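Local coordinates for protein MS5a (Brassica napus, PDB 6L77) that is a meiosis-related plant protein of unsettled molecular function, built on cystatin-like folds that appear to enhance papain rather than inhibit it, at residues 111-116 and 165-170; 185-190 and 205-210. All blocks are in the same frame, centred on the assembly; numbering follows the deposited sequence.

Interaction 1: 111-116 and 165-170; sequences KWPSKE and DVVVET
The indole of Trp-112 meets the strand at Asp-165 and Val-167 through its benzo end. CG stands anti to the backbone N (chi1 -160°), and CZ2 comes to 3.6 Å from CG2 of Val-167, an oblique approach. The two branches of Val-167 divide the work: CG2 takes the indole, whereas CG1, anti to its own backbone N, reaches CG of Pro-113 at 3.9 Å. The proline ring and the valine pass each other, pointing opposite ways. Within 111-116, CD of Pro-113 lies 3.3 Å above the plane of the Trp-112 ring, toward its rim. Asp-165 sets its carboxylate beside the same ring, the planes 39° apart and OD2 3.6 Å from CZ2 of Trp-112. No direct hydrogen bond joins the segments; one water does, accepting from Trp-112 NE1 at 3.2 Å and donating to Asp-165 OD2 at 2.9 Å, which links the indole N-H to the carboxylate. Ser-114 occupies the N-cap position of helix 115-119. Strand 161-170 runs between strands 124-127 and 186-195, and the Trp-Pro pair lies against that sheet, where Pro-113 also touches Leu-125 on one neighbouring strand and Tyr-189 on the other.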
loop_
_atom_site.group_PDB
_atom_site.type_symbol
_atom_site.label_atom_id
_atom_site.label_comp_id
_atom_site.label_asym_id
_atom_site.label_seq_id
_atom_site.Cartn_x
_atom_site.Cartn_y
_atom_site.Cartn_z
ATOM N N LYS A 111 0.868 18.530 0.638
ATOM C CA LYS A 111 1.235 18.759 2.027
ATOM C C LYS A 111 0.291 18.003 2.950
ATOM O O LYS A 111 -0.842 17.669 2.589
ATOM C CB LYS A 111 1.198 20.251 2.410
ATOM C CG LYS A 111 2.032 21.177 1.546
ATOM C CD LYS A 111 1.911 22.616 2.038
ATOM C CE LYS A 111 2.341 23.614 0.973
ATOM N NZ LYS A 111 3.718 23.363 0.462
ATOM N N TRP A 112 0.796 17.738 4.150
ATOM C CA TRP A 112 -0.026 17.275 5.257
ATOM C C TRP A 112 -1.261 18.167 5.400
ATOM O O TRP A 112 -1.170 19.382 5.185
ATOM C CB TRP A 112 0.793 17.326 6.551
ATOM C CG TRP A 112 0.249 16.462 7.640
ATOM C CD1 TRP A 112 -0.643 16.813 8.618
ATOM C CD2 TRP A 112 0.552 15.086 7.846
ATOM N NE1 TRP A 112 -0.910 15.727 9.423
ATOM C CE2 TRP A 112 -0.182 14.657 8.971
ATOM C CE3 TRP A 112 1.383 14.171 7.191
ATOM C CZ2 TRP A 112 -0.113 13.346 9.448
ATOM C CZ3 TRP A 112 1.451 12.882 7.665
ATOM C CH2 TRP A 112 0.706 12.477 8.777
ATOM N N PRO A 113 -2.419 17.612 5.773
ATOM C CA PRO A 113 -3.612 18.455 5.949
ATOM C C PRO A 113 -3.412 19.487 7.043
ATOM O O PRO A 113 -2.931 19.175 8.135
ATOM C CB PRO A 113 -4.707 17.452 6.330
ATOM C CG PRO A 113 -3.956 16.222 6.822
ATOM C CD PRO A 113 -2.724 16.185 5.964
ATOM N N SER A 114 -3.816 20.716 6.741
ATOM C CA SER A 114 -3.783 21.827 7.679
ATOM C C SER A 114 -5.002 21.791 8.599
ATOM O O SER A 114 -5.990 21.098 8.344
ATOM C CB SER A 114 -3.758 23.153 6.930
ATOM O OG SER A 114 -4.957 23.309 6.189
ATOM N N LYS A 115 -4.930 22.581 9.674
ATOM C CA LYS A 115 -6.032 22.618 10.626
ATOM C C LYS A 115 -7.343 22.985 9.945
ATOM O O LYS A 115 -8.406 22.520 10.372
ATOM C CB LYS A 115 -5.716 23.600 11.761
ATOM C CG LYS A 115 -4.342 23.369 12.378
ATOM C CD LYS A 115 -4.197 23.999 13.752
ATOM C CE LYS A 115 -5.083 23.315 14.782
ATOM N NZ LYS A 115 -4.843 23.861 16.143
ATOM N N GLU A 116 -7.290 23.797 8.876
ATOM C CA GLU A 116 -8.529 24.216 8.230
ATOM C C GLU A 116 -9.178 23.072 7.459
ATOM O O GLU A 116 -10.402 23.066 7.285
ATOM C CB GLU A 116 -8.282 25.417 7.309
ATOM C CG GLU A 116 -6.826 25.826 7.198
ATOM C CD GLU A 116 -6.540 26.555 5.912
ATOM O OE1 GLU A 116 -7.433 26.585 5.038
ATOM O OE2 GLU A 116 -5.423 27.093 5.769
ATOM N N ASP A 165 2.824 9.368 12.946
ATOM C CA ASP A 165 1.504 9.974 12.844
ATOM C C ASP A 165 0.879 9.526 11.533
ATOM O O ASP A 165 1.585 9.356 10.532
ATOM C CB ASP A 165 1.596 11.505 12.908
ATOM C CG ASP A 165 0.252 12.166 13.140
ATOM O OD1 ASP A 165 -0.728 11.445 13.447
ATOM O OD2 ASP A 165 0.182 13.411 13.017
ATOM N N VAL A 166 -0.434 9.303 11.550
ATOM C CA VAL A 166 -1.162 8.857 10.364
ATOM C C VAL A 166 -2.493 9.593 10.334
ATOM O O VAL A 166 -3.186 9.663 11.351
ATOM C CB VAL A 166 -1.399 7.331 10.349
ATOM C CG1 VAL A 166 -2.230 6.926 9.134
ATOM C CG2 VAL A 166 -0.085 6.572 10.346
ATOM N N VAL A 167 -2.843 10.149 9.180
ATOM C CA VAL A 167 -4.152 10.754 8.963
ATOM C C VAL A 167 -4.729 10.128 7.702
ATOM O O VAL A 167 -4.019 9.989 6.706
ATOM C CB VAL A 167 -4.055 12.287 8.824
ATOM C CG1 VAL A 167 -5.378 12.885 8.346
ATOM C CG2 VAL A 167 -3.617 12.912 10.150
ATOM N N VAL A 168 -6.000 9.733 7.746
ATOM C CA VAL A 168 -6.679 9.177 6.579
ATOM C C VAL A 168 -7.861 10.068 6.231
ATOM O O VAL A 168 -8.605 10.494 7.121
ATOM C CB VAL A 168 -7.155 7.731 6.822
ATOM C CG1 VAL A 168 -7.883 7.211 5.587
ATOM C CG2 VAL A 168 -5.968 6.821 7.159
ATOM N N GLU A 169 -8.039 10.341 4.940
ATOM C CA GLU A 169 -9.166 11.125 4.458
ATOM C C GLU A 169 -10.030 10.256 3.557
ATOM O O GLU A 169 -9.517 9.551 2.674
ATOM C CB GLU A 169 -8.714 12.395 3.720
ATOM C CG GLU A 169 -9.897 13.209 3.181
ATOM C CD GLU A 169 -9.550 14.640 2.773
ATOM O OE1 GLU A 169 -8.356 15.004 2.785
ATOM O OE2 GLU A 169 -10.488 15.404 2.447
ATOM N N THR A 170 -11.339 10.302 3.791
ATOM C CA THR A 170 -12.322 9.587 2.994
ATOM C C THR A 170 -13.225 10.583 2.285
ATOM O O THR A 170 -13.265 11.769 2.614
ATOM C CB THR A 170 -13.192 8.657 3.852
ATOM O OG1 THR A 170 -13.913 9.449 4.799
ATOM C CG2 THR A 170 -12.333 7.629 4.589
HETATM O O HOH W 1 -1.938 15.271 12.384
#

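Interaction 2: 185-190 and 205-210; sequences NVLVYI and IAIVRR
Val-186 to Ile-190 and Ala-206 to Arg-210 pair as the two arms of an antiparallel beta hairpin in the cystatin-like sheet. Three hydrogen-bonded pairs, Val-186 with Arg-210, Val-188 with Val-208 and Ile-190 with Ala-206, supply six backbone bonds; that from Val-188 N to Val-208 O is 2.8 Å long and nearly straight (166°). The non-hydrogen-bonded pairs turn to the opposite face. There Tyr-189 and Ile-207 pack closely: CG1 of the isoleucine sits 3.7 Å from CD2 of the ring, and CG2 lies 4.0 Å from CE2. The CD2 and CE2 side of the phenol therefore rests obliquely on the branched chain, and CG2 of Ile-207 also meets Leu-187 CD1 at 4.3 Å. An alanine in place of Ile-207 would probably take away the isoleucine's part of the packing on CD2 and CE2 and open a gap between the ring and Leu-187. Farther along this face the contact becomes partly exposed. Leu-187, its CG anti to the backbone N (chi1 -172°), sets CD1 against CB of Arg-209 at 3.7 Å, while the guanidinium departs to Asp-104 and the carbonyl of Asp-107. On the other face, side chains meet more loosely across the strands: Ile-190 CB and Ala-206 CB are 4.5 Å apart. Helix 138-150 nevertheless covers them, Ile-190 touching Met-143 and Ala-206 touching Ser-146. Arg-210 is buried on this face as well, bent at chi2 and chi3; NE is bonded to Tyr-142 OH and NH1 to Arg-184 O, and Trp-138 adds a cation-pi contact. Against one face of this guanidinium, over its centre, lies CG2 of Val-186, 3.6 Å from CZ of Arg-210.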
loop_
_atom_site.group_PDB
_atom_site.type_symbol
_atom_site.label_atom_id
_atom_site.label_comp_id
_atom_site.label_asym_id
_atom_site.label_seq_id
_atom_site.Cartn_x
_atom_site.Cartn_y
_atom_site.Cartn_z
ATOM N N ASN A 185 -12.122 3.776 -1.018
ATOM C CA ASN A 185 -11.236 4.879 -1.401
ATOM C C ASN A 185 -10.726 5.606 -0.160
ATOM O O ASN A 185 -11.511 5.997 0.701
ATOM C CB ASN A 185 -11.968 5.856 -2.311
ATOM C CG ASN A 185 -12.265 5.267 -3.675
ATOM O OD1 ASN A 185 -11.860 4.143 -3.970
ATOM N ND2 ASN A 185 -12.978 6.016 -4.506
ATOM N N VAL A 186 -9.405 5.770 -0.056
ATOM C CA VAL A 186 -8.808 6.512 1.053
ATOM C C VAL A 186 -7.628 7.323 0.542
ATOM O O VAL A 186 -6.990 6.978 -0.458
ATOM C CB VAL A 186 -8.337 5.602 2.216
ATOM C CG1 VAL A 186 -9.522 4.950 2.958
ATOM C CG2 VAL A 186 -7.366 4.541 1.712
ATOM N N LEU A 187 -7.335 8.408 1.256
ATOM C CA LEU A 187 -6.127 9.199 1.068
ATOM C C LEU A 187 -5.356 9.134 2.383
ATOM O O LEU A 187 -5.883 9.527 3.429
ATOM C CB LEU A 187 -6.492 10.638 0.687
ATOM C CG LEU A 187 -5.429 11.636 0.253
ATOM C CD1 LEU A 187 -4.739 11.162 -0.994
ATOM C CD2 LEU A 187 -6.066 12.992 0.001
ATOM N N VAL A 188 -4.128 8.608 2.343
ATOM C CA VAL A 188 -3.377 8.288 3.555
ATOM C C VAL A 188 -2.154 9.191 3.646
ATOM O O VAL A 188 -1.366 9.272 2.697
ATOM C CB VAL A 188 -2.955 6.809 3.583
ATOM C CG1 VAL A 188 -2.410 6.462 4.955
ATOM C CG2 VAL A 188 -4.130 5.908 3.221
ATOM N N TYR A 189 -1.980 9.843 4.796
ATOM C CA TYR A 189 -0.804 10.656 5.093
ATOM C C TYR A 189 -0.033 9.964 6.205
ATOM O O TYR A 189 -0.585 9.727 7.285
ATOM C CB TYR A 189 -1.197 12.065 5.547
ATOM C CG TYR A 189 -2.100 12.821 4.597
ATOM C CD1 TYR A 189 -3.483 12.665 4.648
ATOM C CD2 TYR A 189 -1.574 13.717 3.669
ATOM C CE1 TYR A 189 -4.315 13.378 3.798
ATOM C CE2 TYR A 189 -2.398 14.425 2.811
ATOM C CZ TYR A 189 -3.767 14.255 2.885
ATOM O OH TYR A 189 -4.583 14.967 2.041
ATOM N N ILE A 190 1.235 9.655 5.957
ATOM C CA ILE A 190 2.039 8.899 6.908
ATOM C C ILE A 190 3.286 9.698 7.229
ATOM O O ILE A 190 4.097 9.976 6.340
ATOM C CB ILE A 190 2.415 7.512 6.369
ATOM C CG1 ILE A 190 1.149 6.777 5.922
ATOM C CG2 ILE A 190 3.186 6.732 7.456
ATOM C CD1 ILE A 190 1.393 5.423 5.258
ATOM N N ILE A 205 7.521 12.112 5.054
ATOM C CA ILE A 205 6.069 12.070 4.901
ATOM C C ILE A 205 5.760 11.372 3.584
ATOM O O ILE A 205 6.353 11.705 2.552
ATOM C CB ILE A 205 5.441 13.478 4.922
ATOM C CG1 ILE A 205 5.570 14.103 6.316
ATOM C CG2 ILE A 205 3.981 13.430 4.476
ATOM C CD1 ILE A 205 5.167 15.572 6.380
ATOM N N ALA A 206 4.842 10.405 3.621
ATOM C CA ALA A 206 4.314 9.775 2.418
ATOM C C ALA A 206 2.840 10.128 2.276
ATOM O O ALA A 206 2.110 10.210 3.271
ATOM C CB ALA A 206 4.490 8.253 2.457
ATOM N N ILE A 207 2.406 10.355 1.042
ATOM C CA ILE A 207 1.004 10.628 0.738
ATOM C C ILE A 207 0.578 9.626 -0.322
ATOM O O ILE A 207 1.200 9.551 -1.384
ATOM C CB ILE A 207 0.793 12.071 0.245
ATOM C CG1 ILE A 207 1.255 13.068 1.313
ATOM C CG2 ILE A 207 -0.673 12.299 -0.103
ATOM C CD1 ILE A 207 1.188 14.524 0.879
ATOM N N VAL A 208 -0.458 8.835 -0.033
ATOM C CA VAL A 208 -0.863 7.753 -0.934
ATOM C C VAL A 208 -2.377 7.763 -1.090
ATOM O O VAL A 208 -3.104 7.705 -0.092
ATOM C CB VAL A 208 -0.417 6.370 -0.422
ATOM C CG1 VAL A 208 -0.869 5.293 -1.417
ATOM C CG2 VAL A 208 1.084 6.313 -0.217
ATOM N N ARG A 209 -2.854 7.812 -2.332
ATOM C CA ARG A 209 -4.276 7.647 -2.600
ATOM C C ARG A 209 -4.549 6.216 -3.051
ATOM O O ARG A 209 -3.943 5.732 -4.014
ATOM C CB ARG A 209 -4.782 8.625 -3.659
ATOM C CG ARG A 209 -6.296 8.519 -3.821
ATOM C CD ARG A 209 -6.825 9.380 -4.955
ATOM N NE ARG A 209 -6.653 10.801 -4.689
ATOM C CZ ARG A 209 -5.802 11.594 -5.336
ATOM N NH1 ARG A 209 -5.039 11.115 -6.316
ATOM N NH2 ARG A 209 -5.730 12.881 -5.014
ATOM N N ARG A 210 -5.459 5.548 -2.353
ATOM C CA ARG A 210 -5.995 4.263 -2.773
ATOM C C ARG A 210 -7.366 4.490 -3.399
ATOM O O ARG A 210 -8.280 4.997 -2.739
ATOM C CB ARG A 210 -6.119 3.295 -1.592
ATOM C CG ARG A 210 -6.668 1.917 -1.998
ATOM C CD ARG A 210 -7.601 1.356 -0.911
ATOM N NE ARG A 210 -6.872 1.029 0.314
ATOM C CZ ARG A 210 -7.423 0.945 1.525
ATOM N NH1 ARG A 210 -8.720 1.182 1.689
ATOM N NH2 ARG A 210 -6.670 0.624 2.573
#

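How the interactions relate
Following the chain, 111-116 leads through helix 115-119, strand 124-127 and helices 130-135 and 138-150 before strand 161-170 returns, so interaction 1 closes a loop of 48 residues. Helix 176-181 then leads to strand 186-195, and interaction 2 closes the much shorter hairpin connection to strand 201-212. The two loops follow in series, neither nested nor crossing. They are joined across the sheet, where strands 161-170 and 186-195 are neighbours, by backbone hydrogen bonds such as Glu-169 N to Leu-187 O, 2.8 Å. Trp-112 CH2 also packs 3.4 Å from Tyr-189 O, continuing the packing from the hairpin into the loop before helix 115-119.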